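PDB 4TKT: AT-less polyketide synthase from Streptomyces platensis subsp. rosaceus, which probably catalyses decarboxylative Claisen condensation as a ketosynthase domain, extending the polyketide chain during isomigrastatin biosynthesis. Local coordinates for residues G309-H321 against R418-G430. Numbering follows the deposited sequence.
Sequences GVDPRDIGCIEAH and RPRLGGLSSFGAG
Leu-421 opens the contact by packing its branched end against Ile-315 and Val-310: CG lies 3.6 Å from Ile-315 CD1. Its chi1 of -164°, with CG anti to the backbone N, also brings CD2 against Ile-315 CD1 and Val-310 CB. Leu-421 O accepts a hydrogen bond from Gly-316 N (2.8 Å). Gly-422 and Gly-423 then lie beside Cys-317 and Ile-318 in parallel register. Gly-423, opposite Ile-318, bonds to the residues before and after it, the alternation of a parallel pair: its N donates to Cys-317 O, and its O accepts Glu-319 N at 2.8 Å. Ile-318 CD1 sits 3.7 Å from Gly-423 CA, where a CB would collide with it. Leu-424 runs alongside Glu-319, CD1 to CG 3.6 Å; the Glu-319 chain bends at chi2, OE1 forming a salt bridge with Lys-373 NZ and OE2 a hydrogen bond with Ala-355 N. Ser-425 N closes the pairing on Glu-319 O at 3.2 Å, and Ser-426 OG is hydrogen-bonded to Cys-186 O. Phe-427 places CB over a face of the His-321 imidazole, 4.1 Å from its centroid, a CH-pi contact, and its N lies above the ring, offset toward the rim. The His-321 ring also meets that of His-361, planes at about 90°. With an alanine at His-321, Phe-427 CB and N would probably lose the ring they pack against, and His-361 its neighbour. These strand ends thus reach the Cys-His-His site expected of ketosynthases: Cys-186 is probably the nucleophile, His-321 and His-361 the histidines, and Phe-427 probably helps position the His-321 imidazole.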
loop_
_atom_site.group_PDB
_atom_site.type_symbol
_atom_site.label_atom_id
_atom_site.label_comp_id
_atom_site.label_asym_id
_atom_site.label_seq_id
_atom_site.Cartn_x
_atom_site.Cartn_y
_atom_site.Cartn_z
ATOM N N GLY A 309 18.059 16.857 -3.074
ATOM C CA GLY A 309 18.675 17.765 -4.022
ATOM C C GLY A 309 17.654 18.523 -4.850
ATOM O O GLY A 309 17.899 18.847 -6.011
ATOM N N VAL A 310 16.505 18.808 -4.247
ATOM C CA VAL A 310 15.427 19.495 -4.946
ATOM C C VAL A 310 15.384 20.977 -4.597
ATOM O O VAL A 310 15.976 21.411 -3.608
ATOM C CB VAL A 310 14.055 18.867 -4.618
ATOM C CG1 VAL A 310 14.060 17.382 -4.935
ATOM C CG2 VAL A 310 13.704 19.096 -3.160
ATOM N N ASP A 311 14.684 21.749 -5.425
ATOM C CA ASP A 311 14.404 23.151 -5.140
ATOM C C ASP A 311 12.963 23.264 -4.651
ATOM O O ASP A 311 12.030 23.163 -5.445
ATOM C CB ASP A 311 14.627 24.015 -6.385
ATOM C CG ASP A 311 14.625 25.508 -6.082
ATOM O OD1 ASP A 311 14.109 25.916 -5.020
ATOM O OD2 ASP A 311 15.141 26.279 -6.921
ATOM N N PRO A 312 12.781 23.464 -3.336
ATOM C CA PRO A 312 11.473 23.516 -2.669
ATOM C C PRO A 312 10.453 24.424 -3.354
ATOM O O PRO A 312 9.252 24.221 -3.181
ATOM C CB PRO A 312 11.807 24.050 -1.267
ATOM C CG PRO A 312 13.295 24.241 -1.231
ATOM C CD PRO A 312 13.884 23.490 -2.366
ATOM N N ARG A 313 10.919 25.408 -4.116
ATOM C CA ARG A 313 10.021 26.270 -4.879
ATOM C C ARG A 313 9.250 25.459 -5.925
ATOM O O ARG A 313 8.143 25.827 -6.324
ATOM C CB ARG A 313 10.811 27.401 -5.543
ATOM C CG ARG A 313 9.979 28.350 -6.397
ATOM C CD ARG A 313 8.840 28.982 -5.606
ATOM N NE ARG A 313 8.014 29.854 -6.439
ATOM C CZ ARG A 313 7.003 29.433 -7.196
ATOM N NH1 ARG A 313 6.308 30.300 -7.922
ATOM N NH2 ARG A 313 6.687 28.145 -7.231
ATOM N N ASP A 314 9.831 24.339 -6.347
ATOM C CA ASP A 314 9.229 23.499 -7.376
ATOM C C ASP A 314 8.225 22.493 -6.818
ATOM O O ASP A 314 7.517 21.840 -7.587
ATOM C CB ASP A 314 10.317 22.755 -8.151
ATOM C CG ASP A 314 11.265 23.693 -8.871
ATOM O OD1 ASP A 314 10.798 24.720 -9.406
ATOM O OD2 ASP A 314 12.480 23.402 -8.899
ATOM N N ILE A 315 8.173 22.358 -5.494
ATOM C CA ILE A 315 7.224 21.446 -4.857
ATOM C C ILE A 315 5.797 21.806 -5.249
ATOM O O ILE A 315 5.341 22.924 -5.004
ATOM C CB ILE A 315 7.330 21.467 -3.318
ATOM C CG1 ILE A 315 8.739 21.090 -2.856
ATOM C CG2 ILE A 315 6.301 20.524 -2.706
ATOM C CD1 ILE A 315 9.057 19.631 -2.995
ATOM N N GLY A 316 5.098 20.859 -5.863
ATOM C CA GLY A 316 3.755 21.109 -6.351
ATOM C C GLY A 316 2.678 20.765 -5.345
ATOM O O GLY A 316 1.596 21.350 -5.358
ATOM N N CYS A 317 2.974 19.815 -4.465
ATOM C CA CYS A 317 1.984 19.343 -3.506
ATOM C C CYS A 317 2.632 18.788 -2.243
ATOM O O CYS A 317 3.647 18.094 -2.304
ATOM C CB CYS A 317 1.095 18.276 -4.151
ATOM S SG CYS A 317 -0.079 17.483 -3.030
ATOM N N ILE A 318 2.039 19.108 -1.099
ATOM C CA ILE A 318 2.456 18.539 0.176
ATOM C C ILE A 318 1.321 17.724 0.782
ATOM O O ILE A 318 0.244 18.256 1.053
ATOM C CB ILE A 318 2.880 19.625 1.182
ATOM C CG1 ILE A 318 4.174 20.307 0.734
ATOM C CG2 ILE A 318 3.060 19.020 2.564
ATOM C CD1 ILE A 318 5.402 19.436 0.860
ATOM N N GLU A 319 1.557 16.433 0.980
ATOM C CA GLU A 319 0.614 15.594 1.707
ATOM C C GLU A 319 0.956 15.640 3.193
ATOM O O GLU A 319 1.883 14.970 3.653
ATOM C CB GLU A 319 0.633 14.158 1.178
ATOM C CG GLU A 319 -0.210 13.171 1.978
ATOM C CD GLU A 319 -1.690 13.500 1.967
ATOM O OE1 GLU A 319 -2.130 14.263 1.082
ATOM O OE2 GLU A 319 -2.416 12.988 2.847
ATOM N N ALA A 320 0.204 16.446 3.935
ATOM C CA ALA A 320 0.533 16.752 5.324
ATOM C C ALA A 320 0.058 15.687 6.310
ATOM O O ALA A 320 -0.764 14.832 5.981
ATOM C CB ALA A 320 -0.049 18.107 5.703
ATOM N N HIS A 321 0.600 15.752 7.520
ATOM C CA HIS A 321 0.144 14.924 8.626
ATOM C C HIS A 321 -1.336 15.203 8.872
ATOM O O HIS A 321 -2.170 14.304 8.766
ATOM C CB HIS A 321 0.976 15.211 9.879
ATOM C CG HIS A 321 0.807 14.200 10.970
ATOM N ND1 HIS A 321 0.915 12.844 10.752
ATOM C CD2 HIS A 321 0.557 14.351 12.293
ATOM C CE1 HIS A 321 0.728 12.202 11.892
ATOM N NE2 HIS A 321 0.510 13.093 12.842
ATOM N N ARG A 418 9.614 18.612 -16.886
ATOM C CA ARG A 418 10.111 18.458 -15.522
ATOM C C ARG A 418 9.139 17.644 -14.671
ATOM O O ARG A 418 7.933 17.901 -14.678
ATOM C CB ARG A 418 10.356 19.828 -14.884
ATOM N N PRO A 419 9.667 16.655 -13.932
ATOM C CA PRO A 419 8.846 15.773 -13.096
ATOM C C PRO A 419 8.027 16.549 -12.076
ATOM O O PRO A 419 8.509 17.548 -11.541
ATOM C CB PRO A 419 9.879 14.887 -12.391
ATOM C CG PRO A 419 11.093 14.953 -13.247
ATOM C CD PRO A 419 11.100 16.332 -13.827
ATOM N N ARG A 420 6.799 16.107 -11.828
ATOM C CA ARG A 420 6.000 16.668 -10.749
ATOM C C ARG A 420 6.661 16.316 -9.421
ATOM O O ARG A 420 7.131 15.197 -9.238
ATOM C CB ARG A 420 4.560 16.149 -10.806
ATOM C CG ARG A 420 3.687 16.869 -11.825
ATOM C CD ARG A 420 2.282 16.289 -11.874
ATOM N NE ARG A 420 2.138 15.295 -12.933
ATOM C CZ ARG A 420 1.541 15.527 -14.099
ATOM N NH1 ARG A 420 1.457 14.564 -15.006
ATOM N NH2 ARG A 420 1.026 16.720 -14.357
ATOM N N LEU A 421 6.711 17.279 -8.507
ATOM C CA LEU A 421 7.450 17.108 -7.261
ATOM C C LEU A 421 6.531 17.207 -6.048
ATOM O O LEU A 421 5.721 18.129 -5.945
ATOM C CB LEU A 421 8.565 18.150 -7.168
ATOM C CG LEU A 421 9.675 17.910 -6.149
ATOM C CD1 LEU A 421 10.347 16.572 -6.395
ATOM C CD2 LEU A 421 10.692 19.038 -6.213
ATOM N N GLY A 422 6.658 16.255 -5.131
ATOM C CA GLY A 422 5.793 16.213 -3.967
ATOM C C GLY A 422 6.518 15.939 -2.664
ATOM O O GLY A 422 7.625 15.401 -2.653
ATOM N N GLY A 423 5.881 16.315 -1.560
ATOM C CA GLY A 423 6.422 16.078 -0.234
ATOM C C GLY A 423 5.413 15.387 0.664
ATOM O O GLY A 423 4.206 15.596 0.538
ATOM N N LEU A 424 5.909 14.561 1.577
ATOM C CA LEU A 424 5.041 13.760 2.432
ATOM C C LEU A 424 5.552 13.742 3.867
ATOM O O LEU A 424 6.694 13.360 4.121
ATOM C CB LEU A 424 4.940 12.336 1.884
ATOM C CG LEU A 424 4.284 11.263 2.751
ATOM C CD1 LEU A 424 2.806 11.549 2.954
ATOM C CD2 LEU A 424 4.485 9.895 2.119
ATOM N N SER A 425 4.701 14.153 4.804
ATOM C CA SER A 425 5.087 14.219 6.211
ATOM C C SER A 425 4.310 13.236 7.082
ATOM O O SER A 425 3.143 12.945 6.825
ATOM C CB SER A 425 4.891 15.636 6.752
ATOM O OG SER A 425 5.695 16.569 6.055
ATOM N N SER A 426 4.970 12.734 8.119
ATOM C CA SER A 426 4.315 11.893 9.112
ATOM C C SER A 426 4.995 12.095 10.459
ATOM O O SER A 426 6.204 11.897 10.592
ATOM C CB SER A 426 4.351 10.420 8.699
ATOM O OG SER A 426 3.432 9.654 9.457
ATOM N N PHE A 427 4.213 12.501 11.453
ATOM C CA PHE A 427 4.759 12.878 12.749
ATOM C C PHE A 427 4.189 12.008 13.861
ATOM O O PHE A 427 2.994 12.056 14.149
ATOM C CB PHE A 427 4.472 14.354 13.034
ATOM C CG PHE A 427 4.950 15.285 11.953
ATOM C CD1 PHE A 427 6.197 15.117 11.373
ATOM C CD2 PHE A 427 4.147 16.326 11.512
ATOM C CE1 PHE A 427 6.639 15.975 10.376
ATOM C CE2 PHE A 427 4.582 17.186 10.515
ATOM C CZ PHE A 427 5.831 17.010 9.947
ATOM N N GLY A 428 5.053 11.214 14.483
ATOM C CA GLY A 428 4.635 10.344 15.564
ATOM C C GLY A 428 4.249 11.127 16.801
ATOM O O GLY A 428 4.871 12.142 17.121
ATOM N N ALA A 429 3.222 10.654 17.499
ATOM C CA ALA A 429 2.774 11.289 18.733
ATOM C C ALA A 429 3.885 11.321 19.781
ATOM O O ALA A 429 3.912 12.200 20.640
ATOM C CB ALA A 429 1.553 10.572 19.282
ATOM N N GLY A 430 4.801 10.361 19.700
ATOM C CA GLY A 430 5.898 10.264 20.643
ATOM C C GLY A 430 7.088 11.136 20.287
ATOM O O GLY A 430 8.095 11.140 20.996
HETATM O O HOH W 1 5.408 20.241 -9.392
#